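Local coordinates for protein YcaO (Methanopyrus kandleri, PDB 6CIB) that binds ADP and magnesium ions and probably uses ATP to drive thioamidation of a peptide backbone, as a member of the YcaO family, at residues H144-S149 with L163-R168; A129-H134 with R348-G353; E156-G161 with K315-L320. All coordinates share one frame; numbering follows the deposited sequence.

All three contacts lie in the ATP- and Mg2+-binding YcaO region of the chain. Contacts 1 and 3 share helix 154-177, their centres about 12 Å apart, and contacts 1 and 2, about 9 Å apart centre to centre, meet in the antiparallel sheet where strands 148-150 and 346-351 are neighbours. Contacts 2 and 3 are about 17 Å apart between centres. Along the chain the order is 129-134, 144-149, 156-161, 163-168, 315-320 and 348-353, so contact 2 encloses the other two and the segments of contacts 1 and 3 interleave. Helix 154-177 thus borders the nucleotide, the water shell of the magnesium, the sheet and helix 313-325, tying distant parts of the sequence to the nucleotide site.

Contact 1: H144-S149 with L163-R168; sequences HTNGLS and LEVVER. With MG (magnesium ion), chain H.
Glu164 leaves its helix with CG anti to the backbone N (chi1 -177°) and an extended chain, which carries its carboxylate to the type II turn Thr145-Leu148. There Glu164 OE1 accepts a hydrogen bond from Gly147 N at 2.8 Å, through its anti lone pair. Glu164 OE1 also accepts a hydrogen bond from a magnesium-bound water 2.7 Å away, while OE2 accepts from a second such water. Glu164 is therefore a second-shell group here: the metal is bound by Leu148 O at 2.3 Å, Glu81 and three waters, although Glu164 is a magnesium ligand in another structure of this protein. An alanine here would probably loosen both the turn and the water shell of the ion, since the carboxylate gripping them would be gone. Beside the carboxylate, the Asn146 amide and Arg168 side chain run past each other in opposite senses, with Asn146 OD1 2.9 Å from Arg168 NH1, while Asn146 ND2 is hydrogen-bonded to Glu356. Gly147 packs its CA against Val165 CG2 at 3.8 Å; its positive phi and the nearby valine both favour glycine. The turn leads into edge strand 148-150, paired with strand 346-351, and helix 154-177 lies against it, with Val165 also touching Val351.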
loop_
_atom_site.group_PDB
_atom_site.type_symbol
_atom_site.label_atom_id
_atom_site.label_comp_id
_atom_site.label_asym_id
_atom_site.label_seq_id
_atom_site.Cartn_x
_atom_site.Cartn_y
_atom_site.Cartn_z
ATOM N N HIS A 144 11.125 0.771 6.271
ATOM C CA HIS A 144 10.143 0.059 5.427
ATOM C C HIS A 144 9.500 1.019 4.415
ATOM O O HIS A 144 9.884 2.190 4.347
ATOM C CB HIS A 144 9.092 -0.687 6.277
ATOM C CG HIS A 144 8.294 0.204 7.175
ATOM N ND1 HIS A 144 7.232 0.956 6.723
ATOM C CD2 HIS A 144 8.402 0.463 8.500
ATOM C CE1 HIS A 144 6.712 1.633 7.732
ATOM N NE2 HIS A 144 7.409 1.360 8.821
ATOM N N THR A 145 8.548 0.524 3.628
ATOM C CA THR A 145 7.974 1.307 2.514
ATOM C C THR A 145 6.467 1.634 2.661
ATOM O O THR A 145 5.828 2.094 1.699
ATOM C CB THR A 145 8.227 0.622 1.151
ATOM O OG1 THR A 145 7.651 -0.683 1.169
ATOM C CG2 THR A 145 9.733 0.507 0.846
ATOM N N ASN A 146 5.900 1.404 3.849
ATOM C CA ASN A 146 4.505 1.762 4.092
ATOM C C ASN A 146 4.311 3.261 3.920
ATOM O O ASN A 146 4.983 4.064 4.569
ATOM C CB ASN A 146 4.025 1.331 5.484
ATOM C CG ASN A 146 2.505 1.366 5.614
ATOM O OD1 ASN A 146 1.788 0.832 4.771
ATOM N ND2 ASN A 146 2.014 1.979 6.681
ATOM N N GLY A 147 3.399 3.619 3.020
ATOM C CA GLY A 147 3.119 5.009 2.707
ATOM C C GLY A 147 3.939 5.592 1.579
ATOM O O GLY A 147 3.771 6.768 1.242
ATOM N N LEU A 148 4.843 4.791 1.014
ATOM C CA LEU A 148 5.638 5.203 -0.137
ATOM C C LEU A 148 4.838 5.031 -1.420
ATOM O O LEU A 148 4.291 3.958 -1.672
ATOM C CB LEU A 148 6.949 4.404 -0.197
ATOM C CG LEU A 148 7.950 4.678 -1.318
ATOM C CD1 LEU A 148 8.589 6.064 -1.187
ATOM C CD2 LEU A 148 8.999 3.581 -1.287
ATOM N N SER A 149 4.767 6.087 -2.228
ATOM C CA SER A 149 4.034 6.046 -3.495
ATOM C C SER A 149 4.577 7.023 -4.525
ATOM O O SER A 149 5.035 8.107 -4.188
ATOM C CB SER A 149 2.532 6.321 -3.283
ATOM O OG SER A 149 1.962 5.346 -2.407
ATOM N N LEU A 163 -3.992 6.089 1.519
ATOM C CA LEU A 163 -4.833 4.898 1.459
ATOM C C LEU A 163 -4.096 3.640 1.911
ATOM O O LEU A 163 -4.659 2.837 2.655
ATOM C CB LEU A 163 -5.467 4.726 0.064
ATOM C CG LEU A 163 -6.578 5.748 -0.297
ATOM C CD1 LEU A 163 -7.063 5.555 -1.725
ATOM C CD2 LEU A 163 -7.756 5.713 0.675
ATOM N N GLU A 164 -2.836 3.486 1.488
ATOM C CA GLU A 164 -1.995 2.376 1.946
ATOM C C GLU A 164 -1.821 2.359 3.474
ATOM O O GLU A 164 -1.921 1.298 4.102
ATOM C CB GLU A 164 -0.640 2.415 1.245
ATOM C CG GLU A 164 0.284 1.263 1.586
ATOM C CD GLU A 164 1.493 1.247 0.681
ATOM O OE1 GLU A 164 2.541 1.787 1.083
ATOM O OE2 GLU A 164 1.370 0.735 -0.453
ATOM N N VAL A 165 -1.564 3.527 4.057
ATOM C CA VAL A 165 -1.426 3.663 5.519
ATOM C C VAL A 165 -2.725 3.255 6.249
ATOM O O VAL A 165 -2.672 2.545 7.260
ATOM C CB VAL A 165 -0.936 5.082 5.944
ATOM C CG1 VAL A 165 -0.957 5.239 7.465
ATOM C CG2 VAL A 165 0.482 5.353 5.438
ATOM N N VAL A 166 -3.877 3.681 5.725
ATOM C CA VAL A 166 -5.188 3.294 6.280
ATOM C C VAL A 166 -5.384 1.780 6.168
ATOM O O VAL A 166 -5.811 1.130 7.125
ATOM C CB VAL A 166 -6.350 4.065 5.608
ATOM C CG1 VAL A 166 -7.712 3.590 6.115
ATOM C CG2 VAL A 166 -6.193 5.557 5.859
ATOM N N GLU A 167 -5.032 1.234 5.006
ATOM C CA GLU A 167 -5.119 -0.196 4.726
ATOM C C GLU A 167 -4.351 -1.035 5.757
ATOM O O GLU A 167 -4.899 -1.990 6.328
ATOM C CB GLU A 167 -4.609 -0.448 3.305
ATOM C CG GLU A 167 -4.507 -1.897 2.887
ATOM C CD GLU A 167 -3.647 -2.068 1.651
ATOM O OE1 GLU A 167 -4.042 -1.580 0.571
ATOM O OE2 GLU A 167 -2.579 -2.698 1.758
ATOM N N ARG A 168 -3.099 -0.663 6.005
ATOM C CA ARG A 168 -2.263 -1.393 6.963
ATOM C C ARG A 168 -2.670 -1.138 8.414
ATOM O O ARG A 168 -2.461 -1.995 9.267
ATOM C CB ARG A 168 -0.773 -1.103 6.743
ATOM C CG ARG A 168 -0.335 -1.245 5.294
ATOM C CD ARG A 168 0.197 -2.613 4.955
ATOM N NE ARG A 168 0.288 -2.822 3.507
ATOM C CZ ARG A 168 1.249 -2.351 2.711
ATOM N NH1 ARG A 168 2.237 -1.583 3.181
ATOM N NH2 ARG A 168 1.204 -2.632 1.414
HETATM MG MG MG H . 3.993 1.903 -2.749
HETATM O O HOH W 1 4.744 -1.416 1.990
HETATM O O HOH W 2 -0.422 1.856 8.587
HETATM O O HOH W 3 1.875 2.552 -2.955
HETATM O O HOH W 4 4.426 1.095 -0.734
HETATM O O HOH W 5 3.921 -0.090 -3.803
#

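Contact 2: A129-H134 with R348-G353; sequences ANEVFH and RVRVTG
Two arginines from strand 346-351, Arg348 and Arg350, reach the 3-10 turn that begins at Ala129. Arg350, bent at chi2 and chi3, sets the edge of its guanidinium against Glu131, whose carboxylate lies nearly coplanar with it (22°). Arg350 NH2 gives the main bond of this salt bridge, 2.8 Å to Glu131 OE1 and nearly along the C-O axis; NE adds a weak one to the same oxygen. Glu131 OE2 is taken by Arg363, and Arg350 NH1 by Glu356, so the buried Glu131 and Arg350 each have a second partner of opposite charge. The turn closes through Ala129 O, which accepts from both Val132 N and Phe133 N, and lies in the loop between the two outermost strands, 124-128 and 148-150, of the antiparallel sheet. Arg348 is satisfied by backbone carbonyls and water. Its NE donates to Asn146 O, while Arg348 NH1 makes a weak bond to Val132 O at 2.9 Å, close to the guanidinium plane. A water 2.8 Å from Arg348 NH1 accepts from it and lies within hydrogen-bonding distance of Asn130 O and Phe133 O, with more acceptors around it than it has protons. Another accepts from Arg348 NH2 and donates to Glu131 OE1, 3.0 Å away, linking Arg348 to the carboxylate that Arg350 holds.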
loop_
_atom_site.group_PDB
_atom_site.type_symbol
_atom_site.label_atom_id
_atom_site.label_comp_id
_atom_site.label_asym_id
_atom_site.label_seq_id
_atom_site.Cartn_x
_atom_site.Cartn_y
_atom_site.Cartn_z
ATOM N N ALA A 129 15.101 10.146 9.338
ATOM C CA ALA A 129 15.475 9.508 8.070
ATOM C C ALA A 129 14.995 8.057 7.979
ATOM O O ALA A 129 14.592 7.618 6.901
ATOM C CB ALA A 129 16.976 9.605 7.831
ATOM N N ASN A 130 14.997 7.346 9.112
ATOM C CA ASN A 130 14.540 5.939 9.194
ATOM C C ASN A 130 13.034 5.797 8.947
ATOM O O ASN A 130 12.544 4.698 8.666
ATOM C CB ASN A 130 14.908 5.321 10.557
ATOM C CG ASN A 130 14.820 3.791 10.572
ATOM O OD1 ASN A 130 15.535 3.099 9.844
ATOM N ND2 ASN A 130 13.950 3.258 11.422
ATOM N N GLU A 131 12.312 6.911 9.067
ATOM C CA GLU A 131 10.885 6.957 8.791
ATOM C C GLU A 131 10.583 7.491 7.390
ATOM O O GLU A 131 9.420 7.684 7.031
ATOM C CB GLU A 131 10.163 7.801 9.852
ATOM C CG GLU A 131 10.108 7.184 11.240
ATOM C CD GLU A 131 9.467 5.810 11.259
ATOM O OE1 GLU A 131 8.422 5.611 10.595
ATOM O OE2 GLU A 131 10.007 4.925 11.946
ATOM N N VAL A 132 11.629 7.722 6.600
ATOM C CA VAL A 132 11.464 8.237 5.250
ATOM C C VAL A 132 12.075 7.261 4.239
ATOM O O VAL A 132 11.405 6.823 3.292
ATOM C CB VAL A 132 12.083 9.653 5.104
ATOM C CG1 VAL A 132 12.007 10.139 3.664
ATOM C CG2 VAL A 132 11.379 10.651 6.010
ATOM N N PHE A 133 13.345 6.919 4.463
ATOM C CA PHE A 133 14.131 6.166 3.501
ATOM C C PHE A 133 14.021 4.662 3.684
ATOM O O PHE A 133 13.556 4.182 4.725
ATOM C CB PHE A 133 15.609 6.600 3.554
ATOM C CG PHE A 133 15.841 8.052 3.209
ATOM C CD1 PHE A 133 15.471 8.569 1.961
ATOM C CD2 PHE A 133 16.455 8.903 4.131
ATOM C CE1 PHE A 133 15.694 9.906 1.645
ATOM C CE2 PHE A 133 16.690 10.234 3.818
ATOM C CZ PHE A 133 16.310 10.736 2.573
ATOM N N HIS A 134 14.442 3.936 2.648
ATOM C CA HIS A 134 14.580 2.485 2.673
ATOM C C HIS A 134 15.610 2.071 1.618
ATOM O O HIS A 134 15.452 2.431 0.455
ATOM C CB HIS A 134 13.244 1.783 2.406
ATOM C CG HIS A 134 13.322 0.296 2.516
ATOM N ND1 HIS A 134 13.518 -0.349 3.720
ATOM C CD2 HIS A 134 13.259 -0.676 1.573
ATOM C CE1 HIS A 134 13.560 -1.655 3.513
ATOM N NE2 HIS A 134 13.408 -1.877 2.220
ATOM N N ARG A 348 6.598 10.072 0.605
ATOM C CA ARG A 348 6.387 9.217 1.745
ATOM C C ARG A 348 5.339 9.880 2.647
ATOM O O ARG A 348 5.523 11.013 3.107
ATOM C CB ARG A 348 7.697 8.988 2.497
ATOM C CG ARG A 348 7.623 7.900 3.550
ATOM C CD ARG A 348 7.756 6.515 2.923
ATOM N NE ARG A 348 7.396 5.469 3.876
ATOM C CZ ARG A 348 8.238 4.893 4.730
ATOM N NH1 ARG A 348 9.526 5.236 4.762
ATOM N NH2 ARG A 348 7.787 3.960 5.561
ATOM N N VAL A 349 4.238 9.167 2.860
ATOM C CA VAL A 349 3.173 9.583 3.777
ATOM C C VAL A 349 3.363 8.812 5.067
ATOM O O VAL A 349 3.485 7.582 5.046
ATOM C CB VAL A 349 1.768 9.312 3.189
ATOM C CG1 VAL A 349 0.666 9.611 4.209
ATOM C CG2 VAL A 349 1.562 10.136 1.924
ATOM N N ARG A 350 3.436 9.544 6.175
ATOM C CA ARG A 350 3.448 8.947 7.507
ATOM C C ARG A 350 2.254 9.481 8.296
ATOM O O ARG A 350 1.972 10.682 8.269
ATOM C CB ARG A 350 4.754 9.256 8.268
ATOM C CG ARG A 350 6.067 9.058 7.506
ATOM C CD ARG A 350 6.306 7.624 7.044
ATOM N NE ARG A 350 6.468 6.692 8.160
ATOM C CZ ARG A 350 5.747 5.589 8.341
ATOM N NH1 ARG A 350 4.806 5.242 7.465
ATOM N NH2 ARG A 350 5.984 4.815 9.399
ATOM N N VAL A 351 1.558 8.585 8.987
ATOM C CA VAL A 351 0.495 8.979 9.917
ATOM C C VAL A 351 0.983 8.528 11.296
ATOM O O VAL A 351 1.109 7.319 11.553
ATOM C CB VAL A 351 -0.882 8.392 9.508
ATOM C CG1 VAL A 351 -1.989 8.848 10.450
ATOM C CG2 VAL A 351 -1.238 8.796 8.079
ATOM N N THR A 352 1.277 9.504 12.164
ATOM C CA THR A 352 2.128 9.275 13.360
ATOM C C THR A 352 1.609 8.276 14.379
ATOM O O THR A 352 2.400 7.636 15.070
ATOM C CB THR A 352 2.504 10.574 14.102
ATOM O OG1 THR A 352 1.314 11.217 14.572
ATOM C CG2 THR A 352 3.298 11.521 13.199
ATOM N N GLY A 353 0.287 8.136 14.464
ATOM C CA GLY A 353 -0.332 7.159 15.364
ATOM C C GLY A 353 -1.143 6.072 14.674
ATOM O O GLY A 353 -1.916 5.379 15.336
HETATM O O HOH W 6 11.411 4.052 6.463
HETATM O O HOH W 7 8.991 3.738 8.370
#

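Contact 3: E156-G161 with K315-L320; sequences EAVIQG and KLTEEL. With ADP (adenosine-5'-diphosphate), chain G.
Helix 154-177, one wall of the nucleotide site, packs its other side on helix 313-325 in a contact of two helices that run in the same general direction. The short segments cross at 34° with their axes 9.5 Å apart at closest approach. Ile159 is the central side chain. With CG1 anti to the carbonyl carbon (chi1 -69°), it extends CD1 toward Leu316 and Thr317, while CG2, on the other branch, turns to Leu320. Ile159 CD1 meets Leu316 CD2 at 3.8 Å, and Ile159 CG2 meets Leu320 CD1 at the same distance, so the isoleucine sits between two leucines one helical turn apart, crossing each at about a right angle. Thr317 lies between them in sequence: Thr317 OG1 comes within 3.3 Å of Ile159 CD1, and its methyl CG2 rests on Val158 CG1. The hydroxyl is hydrogen-bonded to Leu313 O of its own helix, so this polar atom is satisfied although it borders an apolar patch. Leu320 also touches Leu162 and Leu163, extending the packing along the helix.

Gln160 and Glu156 point from the opposite side toward ADP. Gln160 CG is anti to the backbone N and the chain bends at chi2, which brings Gln160 NE2 to ADP O1B, 2.7 Å away in an almost straight bond (168°). Glu156 OE2 lies 3.6 Å from ADP C2 and forms a salt bridge with Arg12, another residue of the pocket. The chemistry thus divides the helix by face: methyl groups bury it against helix 313-325, whereas an amide and a carboxylate serve the nucleotide side, so the residues that pack on helix 313-325 and those that meet ADP lie on different faces of one helix.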
loop_
_atom_site.group_PDB
_atom_site.type_symbol
_atom_site.label_atom_id
_atom_site.label_comp_id
_atom_site.label_asym_id
_atom_site.label_seq_id
_atom_site.Cartn_x
_atom_site.Cartn_y
_atom_site.Cartn_z
ATOM N N GLU A 156 -1.699 12.343 -6.762
ATOM C CA GLU A 156 -1.834 10.900 -7.037
ATOM C C GLU A 156 -1.080 10.071 -6.007
ATOM O O GLU A 156 -1.626 9.124 -5.451
ATOM C CB GLU A 156 -1.271 10.559 -8.416
ATOM C CG GLU A 156 -2.172 10.845 -9.599
ATOM C CD GLU A 156 -1.611 10.278 -10.885
ATOM O OE1 GLU A 156 -2.235 10.486 -11.942
ATOM O OE2 GLU A 156 -0.543 9.612 -10.845
ATOM N N ALA A 157 0.181 10.439 -5.777
ATOM C CA ALA A 157 1.070 9.760 -4.832
ATOM C C ALA A 157 0.598 9.926 -3.382
ATOM O O ALA A 157 0.621 8.965 -2.612
ATOM C CB ALA A 157 2.498 10.270 -5.007
ATOM N N VAL A 158 0.162 11.134 -3.016
ATOM C CA VAL A 158 -0.391 11.379 -1.668
ATOM C C VAL A 158 -1.622 10.516 -1.389
ATOM O O VAL A 158 -1.680 9.841 -0.354
ATOM C CB VAL A 158 -0.661 12.879 -1.386
ATOM C CG1 VAL A 158 -1.352 13.074 -0.036
ATOM C CG2 VAL A 158 0.645 13.649 -1.387
ATOM N N ILE A 159 -2.575 10.512 -2.319
ATOM C CA ILE A 159 -3.784 9.674 -2.205
ATOM C C ILE A 159 -3.403 8.194 -2.023
ATOM O O ILE A 159 -3.880 7.550 -1.086
ATOM C CB ILE A 159 -4.739 9.855 -3.417
ATOM C CG1 ILE A 159 -5.365 11.260 -3.400
ATOM C CG2 ILE A 159 -5.828 8.775 -3.436
ATOM C CD1 ILE A 159 -5.880 11.731 -4.743
ATOM N N GLN A 160 -2.547 7.687 -2.915
ATOM C CA GLN A 160 -2.106 6.291 -2.887
ATOM C C GLN A 160 -1.398 5.935 -1.570
ATOM O O GLN A 160 -1.732 4.924 -0.941
ATOM C CB GLN A 160 -1.201 5.987 -4.092
ATOM C CG GLN A 160 -0.854 4.510 -4.292
ATOM C CD GLN A 160 -1.939 3.730 -5.026
ATOM O OE1 GLN A 160 -2.981 4.280 -5.401
ATOM N NE2 GLN A 160 -1.693 2.439 -5.245
ATOM N N GLY A 161 -0.430 6.764 -1.170
ATOM C CA GLY A 161 0.316 6.571 0.082
ATOM C C GLY A 161 -0.539 6.582 1.337
ATOM O O GLY A 161 -0.328 5.771 2.240
ATOM N N LYS A 315 -9.391 17.963 -4.489
ATOM C CA LYS A 315 -10.506 17.801 -3.549
ATOM C C LYS A 315 -10.436 16.435 -2.856
ATOM O O LYS A 315 -10.621 16.335 -1.634
ATOM C CB LYS A 315 -11.838 17.957 -4.315
ATOM C CG LYS A 315 -13.117 17.645 -3.545
ATOM C CD LYS A 315 -13.824 18.909 -3.090
ATOM C CE LYS A 315 -15.334 18.769 -3.226
ATOM N NZ LYS A 315 -16.027 20.079 -3.050
ATOM N N LEU A 316 -10.168 15.392 -3.644
ATOM C CA LEU A 316 -10.059 14.032 -3.113
ATOM C C LEU A 316 -8.948 13.935 -2.076
ATOM O O LEU A 316 -9.166 13.387 -0.991
ATOM C CB LEU A 316 -9.880 12.995 -4.237
ATOM C CG LEU A 316 -9.748 11.519 -3.847
ATOM C CD1 LEU A 316 -10.958 11.026 -3.065
ATOM C CD2 LEU A 316 -9.550 10.682 -5.093
ATOM N N THR A 317 -7.785 14.505 -2.408
ATOM C CA THR A 317 -6.627 14.597 -1.505
ATOM C C THR A 317 -7.002 15.299 -0.192
ATOM O O THR A 317 -6.758 14.769 0.885
ATOM C CB THR A 317 -5.440 15.337 -2.174
ATOM O OG1 THR A 317 -5.116 14.709 -3.418
ATOM C CG2 THR A 317 -4.200 15.337 -1.273
ATOM N N GLU A 318 -7.584 16.492 -0.309
ATOM C CA GLU A 318 -8.028 17.283 0.837
ATOM C C GLU A 318 -9.001 16.495 1.728
ATOM O O GLU A 318 -8.795 16.397 2.932
ATOM C CB GLU A 318 -8.662 18.588 0.336
ATOM C CG GLU A 318 -8.970 19.624 1.411
ATOM C CD GLU A 318 -9.839 20.762 0.889
ATOM O OE1 GLU A 318 -9.420 21.460 -0.069
ATOM O OE2 GLU A 318 -10.948 20.955 1.436
ATOM N N GLU A 319 -10.034 15.913 1.120
ATOM C CA GLU A 319 -11.042 15.142 1.857
ATOM C C GLU A 319 -10.479 13.905 2.559
ATOM O O GLU A 319 -10.826 13.642 3.712
ATOM C CB GLU A 319 -12.225 14.788 0.956
ATOM C CG GLU A 319 -13.096 15.999 0.622
ATOM C CD GLU A 319 -14.388 15.643 -0.090
ATOM O OE1 GLU A 319 -14.861 14.492 0.033
ATOM O OE2 GLU A 319 -14.942 16.530 -0.771
ATOM N N LEU A 320 -9.590 13.173 1.880
ATOM C CA LEU A 320 -8.910 12.029 2.495
ATOM C C LEU A 320 -8.047 12.438 3.676
ATOM O O LEU A 320 -8.113 11.804 4.723
ATOM C CB LEU A 320 -8.109 11.222 1.464
ATOM C CG LEU A 320 -8.946 10.387 0.488
ATOM C CD1 LEU A 320 -8.063 9.793 -0.598
ATOM C CD2 LEU A 320 -9.740 9.299 1.197
HETATM P PB ADP G . 0.275 -0.398 -4.798
HETATM O O1B ADP G . 0.541 1.080 -4.609
HETATM O O2B ADP G . -0.797 -0.965 -3.889
HETATM O O3B ADP G . 1.509 -1.264 -4.897
HETATM P PA ADP G . 0.088 -0.549 -7.691
HETATM O O1A ADP G . -1.096 -0.197 -8.549
HETATM O O2A ADP G . 0.700 -1.907 -7.904
HETATM O O3A ADP G . -0.498 -0.442 -6.211
HETATM O "O5'" ADP G . 1.190 0.607 -7.869
HETATM C "C5'" ADP G . 2.609 0.481 -7.660
HETATM C "C4'" ADP G . 3.257 1.876 -7.740
HETATM O "O4'" ADP G . 3.000 2.463 -9.026
HETATM C "C3'" ADP G . 2.685 2.877 -6.732
HETATM O "O3'" ADP G . 3.693 3.844 -6.378
HETATM C "C2'" ADP G . 1.580 3.570 -7.507
HETATM O "O2'" ADP G . 1.254 4.850 -6.972
HETATM C "C1'" ADP G . 2.180 3.641 -8.907
HETATM N N9 ADP G . 1.166 3.621 -9.985
HETATM C C8 ADP G . 0.320 2.607 -10.244
HETATM N N7 ADP G . -0.482 2.903 -11.292
HETATM C C5 ADP G . -0.137 4.117 -11.736
HETATM C C6 ADP G . -0.592 5.010 -12.827
HETATM N N6 ADP G . -1.591 4.624 -13.657
HETATM N N1 ADP G . 0.024 6.211 -12.950
HETATM C C2 ADP G . 1.025 6.603 -12.124
HETATM N N3 ADP G . 1.490 5.833 -11.114
HETATM C C4 ADP G . 0.956 4.596 -10.876
#